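Local coordinates for protein beta-N-acetylhexosaminidase (Beutenbergia cavernae, PDB 5BU9) that probably hydrolyses terminal non-reducing N-acetyl-D-hexosamine residues in N-acetyl-beta-D-hexosaminides, as a member of glycoside hydrolase family 3, at residues 8-20 against 295-309. Sequence-based numbering, arbitrary orientation.
Sequences EQRVGQLFMVGTD and IVLVSADPSIAAEMV
F15 and V296 lead a parallel strand pairing in which 15-20 runs at 13° to 296-298. Four backbone bonds establish the register: V296 N to L14 O, M16 N to V296 O, V298 N to M16 O and G18 N to V298 O. The third is nearly collinear with its carbonyl; the last donor stands above the carbonyl plane.

Packing is densest where the sheet meets helix 305-309. V309 CG2 sits over the centre of the F15 ring, 3.6 Å from its centroid and 12° off the normal, a CH-pi contact. V298 CG2 approaches the ring edge at F15 CD2 (4.0 Å), and M308 CB comes obliquely to F15 CE2 (3.6 Å). V17 CG2 presses on P302 CB at 3.5 Å, a tight carbon pair, and A305 CB touches the same methyl roughly at right angles to the proline.

On the other face, selenomethionine M16 meets I295 CG2 through CB; extended through its first two torsions, it carries SE to 3.8 Å from L297 CD1. The solvent side is the 300-304 turn, where exposed S303 closes an Asx turn through N on D301 OD1 and adds a second bond through OG.

Pairing the first strand with 296-298 is consistent with closure of the family's TIM-type barrel: backbone bonds fix the seam, and apolar side chains on the F15 and V17 face pack it against the helix beginning at A305.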
ATOM      1  N   GLU A   8      17.847   9.676 -10.691  1.00 36.23           N
ATOM      2  CA  GLU A   8      16.649  10.441 -10.323  1.00 40.10           C
ATOM      3  C   GLU A   8      15.392   9.633 -10.646  1.00 41.34           C
ATOM      4  O   GLU A   8      14.472   9.537  -9.841  1.00 35.25           O
ATOM      5  CB  GLU A   8      16.603  11.797 -11.055  1.00 45.38           C
ATOM      6  CG  GLU A   8      17.565  12.861 -10.525  1.00 37.05           C
ATOM      7  CD  GLU A   8      19.018  12.629 -10.947  1.00 95.35           C
ATOM      8  OE1 GLU A   8      19.890  13.334 -10.391  1.00 96.21           O
ATOM      9  OE2 GLU A   8      19.300  11.755 -11.816  1.00 67.46           O
ATOM     10  N   GLN A   9      15.377   9.034 -11.833  1.00 35.51           N
ATOM     11  CA  GLN A   9      14.238   8.256 -12.269  1.00 38.65           C
ATOM     12  C   GLN A   9      14.076   6.974 -11.441  1.00 50.47           C
ATOM     13  O   GLN A   9      12.947   6.568 -11.175  1.00 33.82           O
ATOM     14  CB  GLN A   9      14.369   7.937 -13.753  1.00 48.23           C
ATOM     15  CG  GLN A   9      14.160   9.155 -14.646  1.00 47.06           C
ATOM     16  CD  GLN A   9      14.619   8.883 -16.050  1.00 52.52           C
ATOM     17  OE1 GLN A   9      15.440   8.005 -16.260  1.00 46.85           O
ATOM     18  NE2 GLN A   9      14.089   9.622 -17.022  1.00 53.84           N
ATOM     19  N   ARG A  10      15.175   6.350 -11.012  1.00 36.37           N
ATOM     20  CA  ARG A  10      15.060   5.140 -10.186  1.00 33.86           C
ATOM     21  C   ARG A  10      14.484   5.476  -8.811  1.00 36.53           C
ATOM     22  O   ARG A  10      13.552   4.816  -8.343  1.00 31.05           O
ATOM     23  CB  ARG A  10      16.413   4.428 -10.049  1.00 35.36           C
ATOM     24  CG  ARG A  10      16.946   3.888 -11.368  1.00 39.39           C
ATOM     25  CD  ARG A  10      18.074   2.861 -11.200  1.00 50.15           C
ATOM     26  NE  ARG A  10      19.239   3.354 -10.460  1.00 39.62           N
ATOM     27  CZ  ARG A  10      20.262   4.046 -10.981  1.00 50.01           C
ATOM     28  NH1 ARG A  10      20.292   4.370 -12.259  1.00 53.33           N
ATOM     29  NH2 ARG A  10      21.278   4.423 -10.214  1.00 48.99           N
ATOM     30  N   VAL A  11      15.009   6.526  -8.182  1.00 35.45           N
ATOM     31  CA  VAL A  11      14.432   7.026  -6.950  1.00 43.02           C
ATOM     32  C   VAL A  11      12.936   7.313  -7.161  1.00 34.35           C
ATOM     33  O   VAL A  11      12.094   6.905  -6.359  1.00 32.88           O
ATOM     34  CB  VAL A  11      15.163   8.269  -6.471  1.00 31.40           C
ATOM     35  CG1 VAL A  11      14.398   8.881  -5.323  1.00 29.78           C
ATOM     36  CG2 VAL A  11      16.543   7.901  -6.023  1.00 34.75           C
ATOM     37  N   GLY A  12      12.609   7.976  -8.264  1.00 44.16           N
ATOM     38  CA  GLY A  12      11.234   8.313  -8.576  1.00 28.54           C
ATOM     39  C   GLY A  12      10.345   7.092  -8.565  1.00 42.18           C
ATOM     40  O   GLY A  12       9.201   7.159  -8.127  1.00 29.60           O
ATOM     41  N   GLN A  13      10.869   5.948  -8.983  1.00 35.89           N
ATOM     42  CA  GLN A  13      10.057   4.726  -8.940  1.00 29.57           C
ATOM     43  C   GLN A  13       9.688   4.235  -7.531  1.00 34.86           C
ATOM     44  O   GLN A  13       8.791   3.396  -7.402  1.00 35.40           O
ATOM     45  CB  GLN A  13      10.786   3.596  -9.669  1.00 31.36           C
ATOM     46  CG  GLN A  13      10.954   3.865 -11.101  1.00 32.88           C
ATOM     47  CD  GLN A  13       9.640   3.848 -11.839  1.00 59.04           C
ATOM     48  OE1 GLN A  13       8.860   2.902 -11.716  1.00 33.58           O
ATOM     49  NE2 GLN A  13       9.377   4.907 -12.599  1.00 33.43           N
ATOM     50  N   LEU A  14      10.418   4.714  -6.510  1.00 35.00           N
ATOM     51  CA  LEU A  14      10.232   4.326  -5.101  1.00 27.61           C
ATOM     52  C   LEU A  14       9.175   5.175  -4.380  1.00 30.47           C
ATOM     53  O   LEU A  14       9.017   5.087  -3.151  1.00 33.44           O
ATOM     54  CB  LEU A  14      11.572   4.408  -4.350  1.00 28.01           C
ATOM     55  CG  LEU A  14      12.774   3.707  -5.002  1.00 29.26           C
ATOM     56  CD1 LEU A  14      13.955   3.742  -4.035  1.00 30.31           C
ATOM     57  CD2 LEU A  14      12.437   2.260  -5.403  1.00 30.20           C
ATOM     58  N   PHE A  15       8.444   5.997  -5.134  1.00 32.24           N
ATOM     59  CA  PHE A  15       7.399   6.827  -4.537  1.00 30.44           C
ATOM     60  C   PHE A  15       6.026   6.637  -5.185  1.00 32.69           C
ATOM     61  O   PHE A  15       5.911   6.379  -6.387  1.00 35.11           O
ATOM     62  CB  PHE A  15       7.784   8.301  -4.600  1.00 25.39           C
ATOM     63  CG  PHE A  15       8.834   8.694  -3.602  1.00 33.53           C
ATOM     64  CD1 PHE A  15      10.184   8.473  -3.867  1.00 31.90           C
ATOM     65  CD2 PHE A  15       8.480   9.290  -2.409  1.00 25.74           C
ATOM     66  CE1 PHE A  15      11.161   8.838  -2.957  1.00 34.41           C
ATOM     67  CE2 PHE A  15       9.451   9.668  -1.482  1.00 40.27           C
ATOM     68  CZ  PHE A  15      10.795   9.445  -1.757  1.00 34.15           C
HETATM   69  N   MSE A  16       4.990   6.761  -4.362  1.00 28.38           N
HETATM   70  CA  MSE A  16       3.621   6.746  -4.839  1.00 30.52           C
HETATM   71  C   MSE A  16       2.934   8.028  -4.347  1.00 34.58           C
HETATM   72  O   MSE A  16       2.724   8.205  -3.148  1.00 32.02           O
HETATM   73  CB  MSE A  16       2.883   5.479  -4.376  1.00 26.07           C
HETATM   74  CG  MSE A  16       1.471   5.336  -5.004  1.00 27.14           C
HETATM   75 SE   MSE A  16       0.562   3.692  -4.475  0.72 36.20          SE
HETATM   76  CE  MSE A  16       1.248   2.517  -5.860  1.00 28.97           C
ATOM     77  N   VAL A  17       2.609   8.946  -5.259  1.00 26.44           N
ATOM     78  CA  VAL A  17       2.087  10.249  -4.803  1.00 27.64           C
ATOM     79  C   VAL A  17       0.594  10.341  -5.055  1.00 35.85           C
ATOM     80  O   VAL A  17       0.088   9.916  -6.104  1.00 30.99           O
ATOM     81  CB  VAL A  17       2.835  11.426  -5.446  1.00 36.84           C
ATOM     82  CG1 VAL A  17       2.714  11.384  -6.950  1.00 39.89           C
ATOM     83  CG2 VAL A  17       2.266  12.722  -4.937  1.00 27.19           C
ATOM     84  N   GLY A  18      -0.112  10.855  -4.056  1.00 27.62           N
ATOM     85  CA  GLY A  18      -1.557  10.943  -4.090  1.00 26.64           C
ATOM     86  C   GLY A  18      -2.046  12.038  -5.009  1.00 38.21           C
ATOM     87  O   GLY A  18      -1.314  12.973  -5.309  1.00 34.97           O
ATOM     88  N   THR A  19      -3.267  11.867  -5.511  1.00 31.01           N
ATOM     89  CA  THR A  19      -4.065  12.939  -6.105  1.00 28.58           C
ATOM     90  C   THR A  19      -5.490  12.640  -5.673  1.00 36.71           C
ATOM     91  O   THR A  19      -5.836  11.494  -5.372  1.00 34.31           O
ATOM     92  CB  THR A  19      -3.974  12.996  -7.659  1.00 39.52           C
ATOM     93  OG1 THR A  19      -4.794  14.053  -8.136  1.00 44.34           O
ATOM     94  CG2 THR A  19      -4.474  11.728  -8.298  1.00 30.49           C
ATOM     95  N   ASP A  20      -6.322  13.665  -5.620  1.00 34.51           N
ATOM     96  CA  ASP A  20      -7.711  13.455  -5.302  1.00 34.46           C
ATOM     97  C   ASP A  20      -8.320  12.609  -6.422  1.00 32.42           C
ATOM     98  O   ASP A  20      -7.968  12.797  -7.584  1.00 34.87           O
ATOM     99  CB  ASP A  20      -8.446  14.792  -5.168  1.00 33.04           C
ATOM    100  CG  ASP A  20      -9.911  14.591  -4.821  1.00 44.31           C
ATOM    101  OD1 ASP A  20     -10.174  14.184  -3.653  1.00 35.02           O
ATOM    102  OD2 ASP A  20     -10.778  14.796  -5.712  1.00 49.76           O
ATOM    103  N   ILE A 295       8.287   1.059  -1.999  1.00 27.56           N
ATOM    104  CA  ILE A 295       7.470   2.211  -2.388  1.00 32.18           C
ATOM    105  C   ILE A 295       6.991   2.989  -1.151  1.00 33.01           C
ATOM    106  O   ILE A 295       6.341   2.434  -0.262  1.00 33.31           O
ATOM    107  CB  ILE A 295       6.268   1.781  -3.281  1.00 34.35           C
ATOM    108  CG1 ILE A 295       6.747   1.189  -4.616  1.00 33.03           C
ATOM    109  CG2 ILE A 295       5.294   2.972  -3.487  1.00 29.31           C
ATOM    110  CD1 ILE A 295       5.583   0.653  -5.533  1.00 30.97           C
ATOM    111  N   VAL A 296       7.346   4.268  -1.099  1.00 25.31           N
ATOM    112  CA  VAL A 296       6.937   5.154  -0.029  1.00 24.77           C
ATOM    113  C   VAL A 296       5.639   5.830  -0.451  1.00 37.23           C
ATOM    114  O   VAL A 296       5.592   6.557  -1.464  1.00 31.24           O
ATOM    115  CB  VAL A 296       8.034   6.177   0.274  1.00 26.71           C
ATOM    116  CG1 VAL A 296       7.606   7.123   1.404  1.00 25.96           C
ATOM    117  CG2 VAL A 296       9.364   5.447   0.621  1.00 27.93           C
ATOM    118  N   LEU A 297       4.573   5.575   0.297  1.00 33.57           N
ATOM    119  CA  LEU A 297       3.265   6.101  -0.047  1.00 31.21           C
ATOM    120  C   LEU A 297       3.138   7.528   0.488  1.00 31.45           C
ATOM    121  O   LEU A 297       3.287   7.753   1.684  1.00 32.80           O
ATOM    122  CB  LEU A 297       2.172   5.195   0.512  1.00 29.09           C
ATOM    123  CG  LEU A 297       0.729   5.633   0.231  1.00 30.58           C
ATOM    124  CD1 LEU A 297       0.467   5.691  -1.255  1.00 26.77           C
ATOM    125  CD2 LEU A 297      -0.263   4.716   0.941  1.00 26.45           C
ATOM    126  N   VAL A 298       2.909   8.498  -0.396  1.00 32.70           N
ATOM    127  CA  VAL A 298       2.727   9.910   0.004  1.00 32.09           C
ATOM    128  C   VAL A 298       1.362  10.377  -0.526  1.00 42.71           C
ATOM    129  O   VAL A 298       1.286  11.079  -1.519  1.00 33.41           O
ATOM    130  CB  VAL A 298       3.891  10.786  -0.522  1.00 40.46           C
ATOM    131  CG1 VAL A 298       3.861  12.165   0.088  1.00 28.43           C
ATOM    132  CG2 VAL A 298       5.229  10.120  -0.207  1.00 31.25           C
ATOM    133  N   SER A 299       0.279   9.957   0.134  1.00 35.34           N
ATOM    134  CA  SER A 299      -1.073  10.095  -0.414  1.00 42.73           C
ATOM    135  C   SER A 299      -1.841  11.297   0.131  1.00 35.68           C
ATOM    136  O   SER A 299      -2.229  12.180  -0.631  1.00 45.05           O
ATOM    137  CB  SER A 299      -1.872   8.820  -0.144  1.00 35.63           C
ATOM    138  OG  SER A 299      -1.731   8.406   1.219  1.00 50.55           O
ATOM    139  N   ALA A 300      -2.049  11.329   1.450  1.00 33.81           N
ATOM    140  CA  ALA A 300      -2.899  12.345   2.072  1.00 31.54           C
ATOM    141  C   ALA A 300      -2.375  13.739   1.737  1.00 28.73           C
ATOM    142  O   ALA A 300      -3.135  14.617   1.360  1.00 29.74           O
ATOM    143  CB  ALA A 300      -2.982  12.138   3.638  1.00 28.10           C
ATOM    144  N   ASP A 301      -1.065  13.941   1.887  1.00 27.96           N
ATOM    145  CA  ASP A 301      -0.489  15.257   1.651  1.00 31.76           C
ATOM    146  C   ASP A 301       0.602  15.165   0.603  1.00 38.46           C
ATOM    147  O   ASP A 301       1.773  15.047   0.949  1.00 31.81           O
ATOM    148  CB  ASP A 301       0.068  15.835   2.953  1.00 34.32           C
ATOM    149  CG  ASP A 301       0.739  17.203   2.771  1.00 32.07           C
ATOM    150  OD1 ASP A 301       0.613  17.801   1.677  1.00 38.25           O
ATOM    151  OD2 ASP A 301       1.381  17.683   3.752  1.00 40.21           O
ATOM    152  N   PRO A 302       0.222  15.242  -0.674  1.00 38.48           N
ATOM    153  CA  PRO A 302       1.225  15.085  -1.735  1.00 28.12           C
ATOM    154  C   PRO A 302       2.183  16.289  -1.823  1.00 31.23           C
ATOM    155  O   PRO A 302       3.184  16.209  -2.521  1.00 29.38           O
ATOM    156  CB  PRO A 302       0.389  14.931  -3.011  1.00 28.91           C
ATOM    157  CG  PRO A 302      -0.989  15.539  -2.668  1.00 29.88           C
ATOM    158  CD  PRO A 302      -1.160  15.426  -1.170  1.00 30.03           C
ATOM    159  N   SER A 303       1.933  17.366  -1.086  1.00 30.20           N
ATOM    160  CA  SER A 303       2.796  18.547  -1.232  1.00 37.87           C
ATOM    161  C   SER A 303       4.210  18.292  -0.761  1.00 39.11           C
ATOM    162  O   SER A 303       5.102  19.044  -1.120  1.00 35.25           O
ATOM    163  CB  SER A 303       2.241  19.779  -0.490  1.00 29.99           C
ATOM    164  OG  SER A 303       2.388  19.631   0.914  1.00 37.77           O
ATOM    165  N   ILE A 304       4.432  17.248   0.041  1.00 35.28           N
ATOM    166  CA  ILE A 304       5.790  16.996   0.540  1.00 26.66           C
ATOM    167  C   ILE A 304       6.533  15.925  -0.270  1.00 30.82           C
ATOM    168  O   ILE A 304       7.657  15.594   0.039  1.00 30.39           O
ATOM    169  CB  ILE A 304       5.770  16.617   2.021  1.00 33.05           C
ATOM    170  CG1 ILE A 304       4.909  15.375   2.237  1.00 25.84           C
ATOM    171  CG2 ILE A 304       5.298  17.840   2.883  1.00 30.10           C
ATOM    172  CD1 ILE A 304       4.838  14.954   3.658  1.00 38.73           C
ATOM    173  N   ALA A 305       5.916  15.386  -1.315  1.00 32.23           N
ATOM    174  CA  ALA A 305       6.584  14.369  -2.103  1.00 29.89           C
ATOM    175  C   ALA A 305       7.883  14.908  -2.728  1.00 39.68           C
ATOM    176  O   ALA A 305       8.894  14.226  -2.722  1.00 31.28           O
ATOM    177  CB  ALA A 305       5.653  13.838  -3.185  1.00 26.40           C
ATOM    178  N   ALA A 306       7.849  16.120  -3.276  1.00 30.26           N
ATOM    179  CA  ALA A 306       9.010  16.681  -3.977  1.00 37.01           C
ATOM    180  C   ALA A 306      10.244  16.696  -3.096  1.00 39.43           C
ATOM    181  O   ALA A 306      11.310  16.235  -3.513  1.00 35.78           O
ATOM    182  CB  ALA A 306       8.707  18.130  -4.492  1.00 30.49           C
ATOM    183  N   GLU A 307      10.117  17.237  -1.883  1.00 29.02           N
ATOM    184  CA  GLU A 307      11.294  17.333  -1.014  1.00 30.62           C
ATOM    185  C   GLU A 307      11.769  15.947  -0.506  1.00 33.57           C
ATOM    186  O   GLU A 307      12.953  15.777  -0.210  1.00 39.49           O
ATOM    187  CB  GLU A 307      11.013  18.257   0.156  1.00 30.65           C
ATOM    188  CG  GLU A 307      10.294  17.566   1.311  1.00 44.44           C
ATOM    189  CD  GLU A 307       9.585  18.561   2.207  1.00 50.31           C
ATOM    190  OE1 GLU A 307       9.868  18.597   3.433  1.00 40.83           O
ATOM    191  OE2 GLU A 307       8.759  19.320   1.656  1.00 43.71           O
HETATM  192  N   MSE A 308      10.862  14.963  -0.421  1.00 33.11           N
HETATM  193  CA  MSE A 308      11.261  13.622  -0.003  1.00 33.55           C
HETATM  194  C   MSE A 308      12.066  12.967  -1.094  1.00 39.37           C
HETATM  195  O   MSE A 308      13.093  12.332  -0.849  1.00 34.51           O
HETATM  196  CB  MSE A 308      10.046  12.759   0.326  1.00 28.50           C
HETATM  197  CG  MSE A 308       9.299  13.265   1.528  1.00 33.12           C
HETATM  198 SE   MSE A 308       7.543  12.411   1.761  0.73 41.00          SE
HETATM  199  CE  MSE A 308       8.104  10.661   2.183  1.00 25.93           C
ATOM    200  N   VAL A 309      11.580  13.106  -2.318  1.00 29.65           N
ATOM    201  CA  VAL A 309      12.300  12.571  -3.473  1.00 37.37           C
ATOM    202  C   VAL A 309      13.690  13.184  -3.509  1.00 33.66           C
ATOM    203  O   VAL A 309      14.676  12.466  -3.693  1.00 34.37           O
ATOM    204  CB  VAL A 309      11.538  12.827  -4.792  1.00 29.58           C
ATOM    205  CG1 VAL A 309      12.431  12.539  -5.993  1.00 31.90           C
ATOM    206  CG2 VAL A 309      10.284  11.946  -4.839  1.00 28.95           C
TER